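Local coordinates for protein anopheles gambiae adenosine kinase (Anopheles gambiae, PDB 3LOO) that catalyses transfer of a phosphate from ATP to adenosine, giving AMP, and here binds diadenosine tetraphosphate, at residues Met25-Gly30 and Ile101-Val106; Gln127-Ala132 and Asn158-Glu163; Val234-Glu239 and Ala318-Phe323; Pro300-Ala305 and Ala343-Ile348. One frame throughout, in Å; residues are numbered along the deposited sequence.

From the N terminus, contact 1 pairs the first strand, 26-29, with strand 100-107, closing a loop of about 70 residues that includes helices and strands of the smaller five-stranded sheet. Contact 2 follows in series: strand 125-131, next to 100-107 and at one edge of the nine-stranded sheet, takes up the loop 158-163, closing 25 residues that hold strands 137-144 and 147-153. Phe102 O to Gln127 N joins contacts 1 and 2. Contacts 3 and 4 cross, closing overlapping loops of 78 and 37 residues. Contact 3 lays helix 315-328 on strand 234-238 of the same large sheet; contact 4 ties the 300-305 loop to helix 333-350. Both touch the dinucleotide, and their helices pack through Ala318 and Ala343.

Contact 1 (Met25-Gly30 and Ile101-Val106); sequences MLVGLG and IFFGCV
With CG anti to the carbonyl carbon (chi1 -66°), the Phe103 ring lies beside its own backbone N, near Val27 and Leu29 on their face of the sheet; Phe102 alternates to the other face, where CG anti to the backbone N (chi1 179°) carries its ring past the carbonyl carbon toward Gly30. Val27 CG2 comes obliquely to Phe103 CD2 at 3.9 Å, and Leu29 CD1 meets the edge of that ring near its plane, 4.3 Å from Phe103 CD2. Ile101 CG2 lies over one face of the Phe103 ring, near the rim. On the opposite face of the sheet, Phe102 CE1 approaches Gly30 N at 3.7 Å, running beside a backbone that carries no side chain at Gly28 or Gly30. Four nearly straight bonds of 2.9 to 3.0 Å join the backbones: Ile101 N to Leu26 O, Gly28 N to Ile101 O, Phe103 N to Gly28 O and Gly30 N to Phe103 O. Past the last of them a water bridges Gly30 O and Cys105 N. Helix 168-176 covers the Val27 and Phe103 face, and helix 82-94 packs on Phe102. Two parallel neighbours, 18° apart and buried between helical layers, are characteristic of the central sheet of the alpha/beta fold of pfkB-family kinases.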
# COMPACT_ATOMS: atom_id res chain seq x y z
N MET A 25 -15.79 6.80 5.07
CA MET A 25 -14.89 7.91 5.41
C MET A 25 -13.54 7.88 4.62
O MET A 25 -12.94 8.94 4.36
CB MET A 25 -14.60 7.92 6.90
CG MET A 25 -15.89 7.97 7.75
SD MET A 25 -15.51 8.06 9.47
CE MET A 25 -14.91 6.48 9.91
N LEU A 26 -13.08 6.67 4.28
CA LEU A 26 -11.77 6.46 3.68
C LEU A 26 -11.98 5.81 2.32
O LEU A 26 -12.70 4.82 2.23
CB LEU A 26 -10.95 5.54 4.59
CG LEU A 26 -9.66 4.95 4.01
CD1 LEU A 26 -8.66 6.06 3.62
CD2 LEU A 26 -9.02 4.01 5.04
N VAL A 27 -11.42 6.38 1.26
CA VAL A 27 -11.34 5.64 0.01
C VAL A 27 -9.89 5.34 -0.36
O VAL A 27 -9.03 6.20 -0.23
CB VAL A 27 -12.20 6.13 -1.20
CG1 VAL A 27 -13.19 7.19 -0.86
CG2 VAL A 27 -11.37 6.39 -2.50
N GLY A 28 -9.66 4.08 -0.76
CA GLY A 28 -8.37 3.60 -1.20
C GLY A 28 -8.46 3.18 -2.65
O GLY A 28 -9.43 2.57 -3.06
N LEU A 29 -7.44 3.50 -3.44
CA LEU A 29 -7.36 3.06 -4.82
C LEU A 29 -6.08 2.25 -4.94
O LEU A 29 -5.04 2.70 -4.51
CB LEU A 29 -7.24 4.25 -5.77
CG LEU A 29 -8.42 5.18 -6.07
CD1 LEU A 29 -8.85 5.88 -4.86
CD2 LEU A 29 -7.89 6.24 -7.09
N GLY A 30 -6.16 1.05 -5.52
CA GLY A 30 -4.98 0.23 -5.68
C GLY A 30 -5.21 -0.97 -6.59
O GLY A 30 -6.21 -1.03 -7.34
N ILE A 101 -13.75 2.19 1.80
CA ILE A 101 -14.14 1.76 0.47
C ILE A 101 -12.86 1.48 -0.38
O ILE A 101 -11.94 2.29 -0.36
CB ILE A 101 -14.95 2.86 -0.24
CG1 ILE A 101 -16.29 3.11 0.51
CG2 ILE A 101 -15.24 2.46 -1.67
CD1 ILE A 101 -16.92 4.42 0.09
N PHE A 102 -12.82 0.34 -1.07
CA PHE A 102 -11.69 0.01 -1.95
C PHE A 102 -12.09 0.05 -3.43
O PHE A 102 -13.07 -0.59 -3.83
CB PHE A 102 -11.06 -1.37 -1.58
CG PHE A 102 -9.89 -1.77 -2.51
CD1 PHE A 102 -8.64 -1.19 -2.35
CD2 PHE A 102 -10.07 -2.66 -3.52
CE1 PHE A 102 -7.56 -1.50 -3.21
CE2 PHE A 102 -8.98 -2.99 -4.41
CZ PHE A 102 -7.73 -2.40 -4.23
N PHE A 103 -11.32 0.78 -4.25
CA PHE A 103 -11.47 0.76 -5.71
C PHE A 103 -10.24 0.12 -6.36
O PHE A 103 -9.10 0.52 -6.06
CB PHE A 103 -11.62 2.15 -6.32
CG PHE A 103 -12.89 2.89 -5.94
CD1 PHE A 103 -14.15 2.39 -6.29
CD2 PHE A 103 -12.80 4.13 -5.32
CE1 PHE A 103 -15.31 3.09 -5.98
CE2 PHE A 103 -13.97 4.86 -5.01
CZ PHE A 103 -15.23 4.32 -5.35
N GLY A 104 -10.48 -0.83 -7.25
CA GLY A 104 -9.44 -1.41 -8.10
C GLY A 104 -10.14 -2.39 -9.03
O GLY A 104 -11.36 -2.60 -8.91
N CYS A 105 -9.38 -2.98 -9.95
CA CYS A 105 -9.94 -3.88 -10.97
C CYS A 105 -9.50 -5.34 -10.86
O CYS A 105 -8.28 -5.64 -10.71
CB CYS A 105 -9.64 -3.34 -12.38
SG CYS A 105 -10.58 -4.18 -13.74
N VAL A 106 -10.48 -6.23 -10.93
CA VAL A 106 -10.26 -7.67 -10.80
C VAL A 106 -10.83 -8.34 -12.05
O VAL A 106 -11.50 -7.67 -12.87
CB VAL A 106 -10.95 -8.31 -9.55
CG1 VAL A 106 -10.33 -7.80 -8.21
CG2 VAL A 106 -12.48 -8.11 -9.57
O HOH W 1 -6.64 -1.96 -10.12

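Contact 2 (Gln127-Ala132 and Asn158-Glu163); sequences QYQRSA and NDFTPE
Gln129 and Ser131 reach from an edge strand of the large alpha/beta sheet of this pfkB-family kinase to the loop that precedes helix 168-176, side chains of the strand meeting backbone and side chains of the loop. Among the hydrogen bonds of the side-chain amide, Gln129 grips Thr161 twice. Its OE1 accepts from Thr161 N (2.9 Å, 158° at the hydrogen) on a lone pair in the carbonyl plane, and its NE2 gives a hydrogen to Thr161 OG1, which lies close to the amide plane. CG anti to the backbone N (chi1 -175°) and an extended chain beyond it carry the amide straight out from the strand, to meet the threonine side chain at about a right angle. In van der Waals contact, Gln129 OE1 also sits 3.2 Å from Phe160 CA and 3.6 Å from Phe160 CD1, oblique to the ring; Phe160 packs on helix 187-203 and meets Phe186 edge-to-face. The hydroxyl-carboxylate kind is represented by Ser131 OG, which donates to Asp159 OD2 at a modelled length too short to be trusted; Ser134 bonds to both atoms. Both ends of the Gln129 amide are engaged, which fixes its rotation, with Gln129 NE2 2.8 Å from Thr161 OG1.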
# COMPACT_ATOMS: atom_id res chain seq x y z
N GLN A 127 -15.41 -2.08 -4.07
CA GLN A 127 -16.10 -1.56 -5.25
C GLN A 127 -15.23 -1.84 -6.46
O GLN A 127 -14.66 -0.94 -7.07
CB GLN A 127 -16.42 -0.10 -5.03
CG GLN A 127 -17.44 0.11 -3.90
CD GLN A 127 -18.85 -0.33 -4.27
OE1 GLN A 127 -19.58 -0.90 -3.44
NE2 GLN A 127 -19.26 -0.06 -5.51
N TYR A 128 -15.09 -3.14 -6.74
CA TYR A 128 -14.22 -3.61 -7.84
C TYR A 128 -14.83 -3.29 -9.20
O TYR A 128 -16.01 -3.56 -9.44
CB TYR A 128 -14.02 -5.13 -7.80
CG TYR A 128 -13.21 -5.73 -6.65
CD1 TYR A 128 -12.19 -5.02 -5.97
CD2 TYR A 128 -13.47 -7.03 -6.25
CE1 TYR A 128 -11.47 -5.64 -4.92
CE2 TYR A 128 -12.74 -7.65 -5.23
CZ TYR A 128 -11.74 -6.96 -4.57
OH TYR A 128 -11.07 -7.64 -3.53
N GLN A 129 -14.03 -2.72 -10.09
CA GLN A 129 -14.29 -2.78 -11.52
C GLN A 129 -13.99 -4.23 -11.98
O GLN A 129 -13.19 -4.94 -11.38
CB GLN A 129 -13.39 -1.77 -12.26
CG GLN A 129 -13.63 -1.63 -13.77
CD GLN A 129 -12.84 -0.48 -14.37
OE1 GLN A 129 -11.93 0.06 -13.76
NE2 GLN A 129 -13.19 -0.10 -15.59
N ARG A 130 -14.68 -4.68 -13.03
CA ARG A 130 -14.58 -6.06 -13.50
C ARG A 130 -14.04 -6.05 -14.90
O ARG A 130 -14.55 -5.34 -15.76
CB ARG A 130 -15.95 -6.76 -13.52
CG ARG A 130 -16.56 -6.99 -12.18
CD ARG A 130 -15.71 -7.97 -11.50
NE ARG A 130 -16.14 -8.19 -10.14
CZ ARG A 130 -15.93 -9.32 -9.48
NH1 ARG A 130 -15.32 -10.37 -10.08
NH2 ARG A 130 -16.36 -9.39 -8.22
N SER A 131 -12.99 -6.82 -15.13
CA SER A 131 -12.50 -7.06 -16.48
C SER A 131 -13.00 -8.43 -16.97
O SER A 131 -12.77 -9.46 -16.32
CB SER A 131 -10.97 -7.04 -16.49
OG SER A 131 -10.48 -7.17 -17.81
N ALA A 132 -13.66 -8.47 -18.11
CA ALA A 132 -14.01 -9.80 -18.67
C ALA A 132 -12.86 -10.39 -19.52
O ALA A 132 -12.86 -11.62 -19.81
CB ALA A 132 -15.33 -9.76 -19.44
N ASN A 158 -4.56 -3.96 -14.09
CA ASN A 158 -4.20 -3.00 -15.12
C ASN A 158 -5.37 -2.54 -16.00
O ASN A 158 -5.22 -1.57 -16.74
CB ASN A 158 -3.04 -3.50 -16.01
CG ASN A 158 -2.01 -2.44 -16.28
OD1 ASN A 158 -2.32 -1.29 -16.64
ND2 ASN A 158 -0.77 -2.78 -16.08
N ASP A 159 -6.51 -3.20 -15.91
CA ASP A 159 -7.67 -2.77 -16.68
C ASP A 159 -8.51 -1.70 -16.00
O ASP A 159 -9.59 -1.42 -16.45
CB ASP A 159 -8.56 -3.97 -17.05
CG ASP A 159 -7.83 -4.97 -17.97
OD1 ASP A 159 -6.78 -4.61 -18.52
OD2 ASP A 159 -8.28 -6.13 -18.11
N PHE A 160 -8.01 -1.10 -14.92
CA PHE A 160 -8.75 -0.07 -14.22
C PHE A 160 -8.87 1.16 -15.12
O PHE A 160 -7.90 1.57 -15.74
CB PHE A 160 -8.04 0.33 -12.93
CG PHE A 160 -8.79 1.35 -12.11
CD1 PHE A 160 -9.66 0.95 -11.11
CD2 PHE A 160 -8.61 2.72 -12.33
CE1 PHE A 160 -10.39 1.88 -10.36
CE2 PHE A 160 -9.32 3.65 -11.58
CZ PHE A 160 -10.20 3.23 -10.58
N THR A 161 -10.05 1.78 -15.15
CA THR A 161 -10.25 3.01 -15.94
C THR A 161 -10.87 4.12 -15.11
O THR A 161 -11.72 3.85 -14.25
CB THR A 161 -11.12 2.79 -17.19
OG1 THR A 161 -12.38 2.25 -16.80
CG2 THR A 161 -10.47 1.87 -18.15
N PRO A 162 -10.46 5.37 -15.38
CA PRO A 162 -11.04 6.54 -14.69
C PRO A 162 -12.57 6.53 -14.72
O PRO A 162 -13.20 7.08 -13.83
CB PRO A 162 -10.51 7.72 -15.50
CG PRO A 162 -9.21 7.23 -16.07
CD PRO A 162 -9.36 5.76 -16.30
N GLU A 163 -13.14 5.90 -15.74
CA GLU A 163 -14.58 5.87 -15.91
C GLU A 163 -15.25 5.13 -14.75
O GLU A 163 -16.35 5.49 -14.36
CB GLU A 163 -14.99 5.23 -17.26
CG GLU A 163 -13.86 4.98 -18.33
CD GLU A 163 -13.03 6.21 -18.70
OE1 GLU A 163 -13.61 7.23 -19.13
OE2 GLU A 163 -11.78 6.14 -18.57

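Contact 3 (Val234-Glu239 and Ala318-Phe323); sequences VLFGNE and AFVGGF. With B4P (bis(adenosine)-5'-tetraphosphate), chain D.
Asn238 ND2 donates to O1G of the bound tetraphosphate over 2.9 Å, nearly straight at 166°, while Phe236, two residues earlier on the strand, meets the helix through its ring. The other end of the Asn238 amide is in use too: OD1 accepts from the backbone N of Glu241, the side chain serving as N-cap of the helix that starts after it. Around Phe236 the contact is apolar. Val320 CG2 sits over one face as a CH-pi partner, 3.8 Å from the ring centroid, and Val234 CG1 of the same strand lies on the opposite face. The CZ edge of the ring points into the face of Phe323 in a T-shaped pair, planes at 84° and centroids 5.0 Å apart, with Phe236 CZ 3.5 Å from Phe323 CD2. With CG anti to the backbone N (chi1 179°), the Phe323 ring extends from the helix toward the strand. Phe319 CE2 comes within 4.2 Å of Phe236 CD1. Ile278 of the next strand touches Phe236, Phe319 and Phe323. The chemistry divides along the strand: an aromatic, solvent-shielded seat joins sheet to helix, and the strand's C-terminal end turns polar, where the Asn238 amide links phosphate and helix start.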
# COMPACT_ATOMS: atom_id res chain seq x y z
N VAL A 234 0.32 13.09 3.47
CA VAL A 234 1.11 12.06 4.20
C VAL A 234 1.75 11.12 3.16
O VAL A 234 1.06 10.57 2.29
CB VAL A 234 0.27 11.21 5.22
CG1 VAL A 234 1.18 10.32 6.06
CG2 VAL A 234 -0.61 12.08 6.20
N LEU A 235 3.07 10.95 3.27
CA LEU A 235 3.80 9.98 2.46
C LEU A 235 4.41 8.90 3.39
O LEU A 235 5.13 9.23 4.32
CB LEU A 235 4.92 10.68 1.69
CG LEU A 235 5.85 9.75 0.88
CD1 LEU A 235 5.04 8.96 -0.13
CD2 LEU A 235 7.04 10.51 0.19
N PHE A 236 4.08 7.64 3.13
CA PHE A 236 4.67 6.50 3.82
C PHE A 236 5.69 5.85 2.87
O PHE A 236 5.53 5.91 1.63
CB PHE A 236 3.61 5.44 4.12
CG PHE A 236 2.42 5.94 4.93
CD1 PHE A 236 2.47 5.95 6.31
CD2 PHE A 236 1.24 6.36 4.29
CE1 PHE A 236 1.33 6.37 7.08
CE2 PHE A 236 0.13 6.81 5.03
CZ PHE A 236 0.17 6.80 6.43
N GLY A 237 6.71 5.21 3.44
CA GLY A 237 7.62 4.38 2.64
C GLY A 237 8.63 3.72 3.54
O GLY A 237 8.75 4.08 4.72
N ASN A 238 9.35 2.73 3.02
CA ASN A 238 10.40 2.15 3.84
C ASN A 238 11.76 2.81 3.51
O ASN A 238 11.85 3.72 2.68
CB ASN A 238 10.41 0.61 3.77
CG ASN A 238 10.90 0.07 2.43
OD1 ASN A 238 11.51 0.78 1.65
ND2 ASN A 238 10.56 -1.19 2.13
N GLU A 239 12.81 2.38 4.18
CA GLU A 239 14.09 3.06 4.07
C GLU A 239 14.65 2.95 2.65
O GLU A 239 15.24 3.88 2.13
CB GLU A 239 15.07 2.52 5.10
CG GLU A 239 15.71 1.20 4.76
CD GLU A 239 15.08 0.07 5.54
OE1 GLU A 239 13.88 -0.22 5.35
OE2 GLU A 239 15.82 -0.50 6.39
N ALA A 318 0.20 -3.32 6.88
CA ALA A 318 -0.45 -3.39 8.17
C ALA A 318 -0.12 -2.21 9.05
O ALA A 318 -0.98 -1.76 9.84
CB ALA A 318 0.01 -4.72 8.92
N PHE A 319 1.13 -1.74 8.94
CA PHE A 319 1.52 -0.52 9.63
C PHE A 319 0.61 0.62 9.18
O PHE A 319 0.06 1.34 10.01
CB PHE A 319 2.97 -0.13 9.35
CG PHE A 319 3.32 1.22 9.91
CD1 PHE A 319 3.74 1.35 11.25
CD2 PHE A 319 3.17 2.36 9.13
CE1 PHE A 319 4.01 2.60 11.79
CE2 PHE A 319 3.44 3.63 9.68
CZ PHE A 319 3.85 3.75 10.99
N VAL A 320 0.43 0.76 7.88
CA VAL A 320 -0.47 1.82 7.35
C VAL A 320 -1.94 1.61 7.77
O VAL A 320 -2.60 2.56 8.17
CB VAL A 320 -0.36 2.02 5.83
CG1 VAL A 320 -1.45 3.03 5.31
CG2 VAL A 320 1.03 2.58 5.46
N GLY A 321 -2.44 0.38 7.68
CA GLY A 321 -3.81 0.10 8.19
C GLY A 321 -4.01 0.55 9.65
O GLY A 321 -5.03 1.13 9.96
N GLY A 322 -3.05 0.27 10.53
CA GLY A 322 -3.13 0.65 11.95
C GLY A 322 -3.16 2.17 12.08
O GLY A 322 -3.97 2.73 12.84
N PHE A 323 -2.28 2.84 11.34
CA PHE A 323 -2.21 4.30 11.28
C PHE A 323 -3.55 4.91 10.85
O PHE A 323 -4.06 5.86 11.50
CB PHE A 323 -1.10 4.76 10.31
CG PHE A 323 -0.96 6.27 10.17
CD1 PHE A 323 0.04 6.96 10.86
CD2 PHE A 323 -1.82 6.99 9.35
CE1 PHE A 323 0.18 8.35 10.75
CE2 PHE A 323 -1.68 8.37 9.21
CZ PHE A 323 -0.68 9.06 9.92
PA B4P D . 5.92 -6.79 1.70
O1A B4P D . 5.69 -8.05 2.52
O2A B4P D . 7.06 -6.81 0.68
O3A B4P D . 6.37 -5.66 2.75
PB B4P D . 5.55 -4.30 2.91
O1B B4P D . 4.17 -4.54 3.53
O2B B4P D . 5.69 -3.40 1.69
O3B B4P D . 6.64 -3.96 4.12
PG B4P D . 7.67 -2.72 4.21
O1G B4P D . 9.02 -3.08 3.69
O2G B4P D . 7.00 -1.55 3.52
O3G B4P D . 7.75 -2.40 5.77
PD B4P D . 8.95 -2.60 6.83
O1D B4P D . 9.63 -3.89 6.52
O2D B4P D . 9.76 -1.35 7.03
O5E B4P D . 4.54 -6.29 1.01
C5E B4P D . 3.81 -7.38 0.48
C4E B4P D . 2.61 -6.99 -0.34
O4E B4P D . 2.94 -6.15 -1.45
C3E B4P D . 2.05 -8.24 -0.96
O3E B4P D . 0.86 -8.53 -0.19
C2E B4P D . 1.67 -7.84 -2.38
O2E B4P D . 0.33 -8.17 -2.77
C1E B4P D . 1.94 -6.32 -2.42
N9A B4P D . 2.45 -5.94 -3.75
C8A B4P D . 3.63 -6.29 -4.34
N7A B4P D . 3.67 -5.72 -5.58
C5A B4P D . 2.50 -5.03 -5.79
C6A B4P D . 1.98 -4.25 -6.83
N6A B4P D . 2.63 -4.06 -8.02
N1A B4P D . 0.74 -3.71 -6.69
C2A B4P D . 0.04 -3.86 -5.54
N3A B4P D . 0.52 -4.59 -4.53
C4A B4P D . 1.75 -5.17 -4.62
O5F B4P D . 8.05 -2.87 8.14
C5F B4P D . 6.94 -2.04 8.46
C4F B4P D . 6.66 -2.27 9.95
O4F B4P D . 6.61 -3.67 10.28
C3F B4P D . 7.81 -1.76 10.80
O3F B4P D . 7.70 -0.35 10.96
C2F B4P D . 7.61 -2.53 12.09
O2F B4P D . 6.62 -1.90 12.92
C1F B4P D . 7.13 -3.91 11.59
N9B B4P D . 8.34 -4.79 11.46
C8B B4P D . 8.98 -5.09 10.32
N7B B4P D . 10.05 -5.89 10.55
C5B B4P D . 10.11 -6.13 11.88
C6B B4P D . 10.96 -6.85 12.72
N6B B4P D . 12.00 -7.53 12.18
N1B B4P D . 10.71 -6.88 14.07
C2B B4P D . 9.67 -6.20 14.61
N3B B4P D . 8.81 -5.47 13.84
C4B B4P D . 8.99 -5.39 12.48

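Contact 4 (Pro300-Ala305 and Ala343-Ile348); sequences PVQKLA and AAREII. With B4P (bis(adenosine)-5'-tetraphosphate), chain D.
This is a partly solvent-exposed contact of a loop with a helix: residues 300-305, after strand 297-299, lie against helix 333-350 at one end of the ligand pocket. Arg345 is the main helix residue in it. Its NE donates to Gln302 O over 3.1 Å, at 151° at the hydrogen, meeting a lone pair in the carbonyl plane though the oxygen is tilted 20° from the guanidinium plane. A bend at chi3 (61°) turns the guanidinium under the Gln302 side chain, whose amide stacks nearly parallel on it; Gln302 CB also lies over the guanidinium, 3.8 Å from Arg345 NE. Leu304 comes obliquely from the other end of the loop: CD2 approaches Arg345 NH2 at 3.5 Å, and CD1 packs on Ile348 CG2 at 3.8 Å. The same residues frame one adenine of the dinucleotide. Leu304 N donates to N1B (3.0 Å), nearly straight. Val301 CG2 lies 3.3 Å from N3B, Ile348 CD1 touches the purine at N9B, 3.6 Å away, and Ala344 CB lies against the ribose. Loop and helix thus hold the base between aliphatic groups while a backbone N-H reads its N1 position, an interaction consistent with recognition of adenine. In a ribokinase-like fold this corresponds to the site where the nucleotide base of ATP probably binds.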
# COMPACT_ATOMS: atom_id res chain seq x y z
N PRO A 300 10.38 3.68 18.50
CA PRO A 300 11.07 2.39 18.59
C PRO A 300 10.11 1.23 18.40
O PRO A 300 8.95 1.35 18.75
CB PRO A 300 11.63 2.38 20.02
CG PRO A 300 11.66 3.82 20.44
CD PRO A 300 10.49 4.46 19.75
N VAL A 301 10.59 0.13 17.84
CA VAL A 301 9.79 -1.08 17.70
C VAL A 301 10.45 -2.24 18.45
O VAL A 301 11.67 -2.35 18.42
CB VAL A 301 9.53 -1.44 16.20
CG1 VAL A 301 10.61 -0.92 15.34
CG2 VAL A 301 9.33 -2.94 15.97
N GLN A 302 9.67 -3.09 19.11
CA GLN A 302 10.23 -4.32 19.68
C GLN A 302 10.62 -5.33 18.60
O GLN A 302 9.75 -5.91 17.95
CB GLN A 302 9.26 -4.99 20.65
CG GLN A 302 8.55 -4.04 21.58
CD GLN A 302 7.86 -4.80 22.67
OE1 GLN A 302 6.64 -4.68 22.87
NE2 GLN A 302 8.62 -5.63 23.39
N LYS A 303 11.92 -5.52 18.42
CA LYS A 303 12.43 -6.43 17.41
C LYS A 303 11.83 -7.82 17.64
O LYS A 303 11.92 -8.38 18.72
CB LYS A 303 13.96 -6.49 17.45
CG LYS A 303 14.57 -7.52 16.49
CD LYS A 303 16.05 -7.28 16.29
CE LYS A 303 16.52 -7.84 14.95
NZ LYS A 303 16.51 -9.34 14.94
N LEU A 304 11.20 -8.36 16.60
CA LEU A 304 10.57 -9.65 16.74
C LEU A 304 11.57 -10.77 16.55
O LEU A 304 12.26 -10.86 15.53
CB LEU A 304 9.36 -9.80 15.82
CG LEU A 304 8.15 -9.18 16.52
CD1 LEU A 304 7.04 -8.85 15.53
CD2 LEU A 304 7.65 -10.07 17.67
N ALA A 305 11.63 -11.59 17.61
CA ALA A 305 12.37 -12.84 17.64
C ALA A 305 11.75 -13.85 16.68
O ALA A 305 12.47 -14.58 16.00
CB ALA A 305 12.37 -13.40 19.06
N ALA A 343 -0.02 -3.03 14.97
CA ALA A 343 -0.72 -3.83 13.96
C ALA A 343 0.23 -4.66 13.13
O ALA A 343 -0.02 -5.84 12.85
CB ALA A 343 -1.57 -2.93 13.05
N ALA A 344 1.33 -4.03 12.71
CA ALA A 344 2.36 -4.74 11.99
C ALA A 344 2.87 -5.93 12.82
O ALA A 344 3.01 -7.04 12.31
CB ALA A 344 3.49 -3.80 11.65
N ARG A 345 3.09 -5.71 14.11
CA ARG A 345 3.61 -6.77 14.97
C ARG A 345 2.60 -7.93 15.19
O ARG A 345 3.02 -9.09 15.24
CB ARG A 345 4.14 -6.18 16.29
CG ARG A 345 5.34 -5.20 16.06
CD ARG A 345 6.06 -4.73 17.38
NE ARG A 345 6.62 -5.86 18.13
CZ ARG A 345 5.98 -6.51 19.11
NH1 ARG A 345 4.76 -6.15 19.47
NH2 ARG A 345 6.57 -7.52 19.73
N GLU A 346 1.30 -7.61 15.27
CA GLU A 346 0.22 -8.62 15.26
C GLU A 346 0.20 -9.47 13.99
O GLU A 346 0.11 -10.71 14.06
CB GLU A 346 -1.15 -7.96 15.41
CG GLU A 346 -1.44 -7.30 16.75
CD GLU A 346 -1.33 -8.25 17.91
OE1 GLU A 346 -1.78 -9.40 17.80
OE2 GLU A 346 -0.79 -7.82 18.95
N ILE A 347 0.29 -8.80 12.84
CA ILE A 347 0.26 -9.44 11.53
C ILE A 347 1.47 -10.36 11.34
O ILE A 347 1.36 -11.42 10.72
CB ILE A 347 0.13 -8.37 10.40
CG1 ILE A 347 -1.33 -7.92 10.23
CG2 ILE A 347 0.78 -8.80 9.09
CD1 ILE A 347 -2.28 -8.97 9.66
N ILE A 348 2.62 -9.95 11.89
CA ILE A 348 3.86 -10.75 11.84
C ILE A 348 3.70 -12.03 12.67
O ILE A 348 4.12 -13.11 12.25
CB ILE A 348 5.13 -9.94 12.30
CG1 ILE A 348 5.43 -8.82 11.30
CG2 ILE A 348 6.37 -10.85 12.42
CD1 ILE A 348 6.42 -7.78 11.75
PA B4P D . 5.92 -6.79 1.70
O1A B4P D . 5.69 -8.05 2.52
O2A B4P D . 7.06 -6.81 0.68
O3A B4P D . 6.37 -5.66 2.75
PB B4P D . 5.55 -4.30 2.91
O1B B4P D . 4.17 -4.54 3.53
O2B B4P D . 5.69 -3.40 1.69
O3B B4P D . 6.64 -3.96 4.12
PG B4P D . 7.67 -2.72 4.21
O1G B4P D . 9.02 -3.08 3.69
O2G B4P D . 7.00 -1.55 3.52
O3G B4P D . 7.75 -2.40 5.77
PD B4P D . 8.95 -2.60 6.83
O1D B4P D . 9.63 -3.89 6.52
O2D B4P D . 9.76 -1.35 7.03
O5E B4P D . 4.54 -6.29 1.01
C5E B4P D . 3.81 -7.38 0.48
C4E B4P D . 2.61 -6.99 -0.34
O4E B4P D . 2.94 -6.15 -1.45
C3E B4P D . 2.05 -8.24 -0.96
O3E B4P D . 0.86 -8.53 -0.19
C2E B4P D . 1.67 -7.84 -2.38
O2E B4P D . 0.33 -8.17 -2.77
C1E B4P D . 1.94 -6.32 -2.42
N9A B4P D . 2.45 -5.94 -3.75
C8A B4P D . 3.63 -6.29 -4.34
N7A B4P D . 3.67 -5.72 -5.58
C5A B4P D . 2.50 -5.03 -5.79
C6A B4P D . 1.98 -4.25 -6.83
N6A B4P D . 2.63 -4.06 -8.02
N1A B4P D . 0.74 -3.71 -6.69
C2A B4P D . 0.04 -3.86 -5.54
N3A B4P D . 0.52 -4.59 -4.53
C4A B4P D . 1.75 -5.17 -4.62
O5F B4P D . 8.05 -2.87 8.14
C5F B4P D . 6.94 -2.04 8.46
C4F B4P D . 6.66 -2.27 9.95
O4F B4P D . 6.61 -3.67 10.28
C3F B4P D . 7.81 -1.76 10.80
O3F B4P D . 7.70 -0.35 10.96
C2F B4P D . 7.61 -2.53 12.09
O2F B4P D . 6.62 -1.90 12.92
C1F B4P D . 7.13 -3.91 11.59
N9B B4P D . 8.34 -4.79 11.46
C8B B4P D . 8.98 -5.09 10.32
N7B B4P D . 10.05 -5.89 10.55
C5B B4P D . 10.11 -6.13 11.88
C6B B4P D . 10.96 -6.85 12.72
N6B B4P D . 12.00 -7.53 12.18
N1B B4P D . 10.71 -6.88 14.07
C2B B4P D . 9.67 -6.20 14.61
N3B B4P D . 8.81 -5.47 13.84
C4B B4P D . 8.99 -5.39 12.48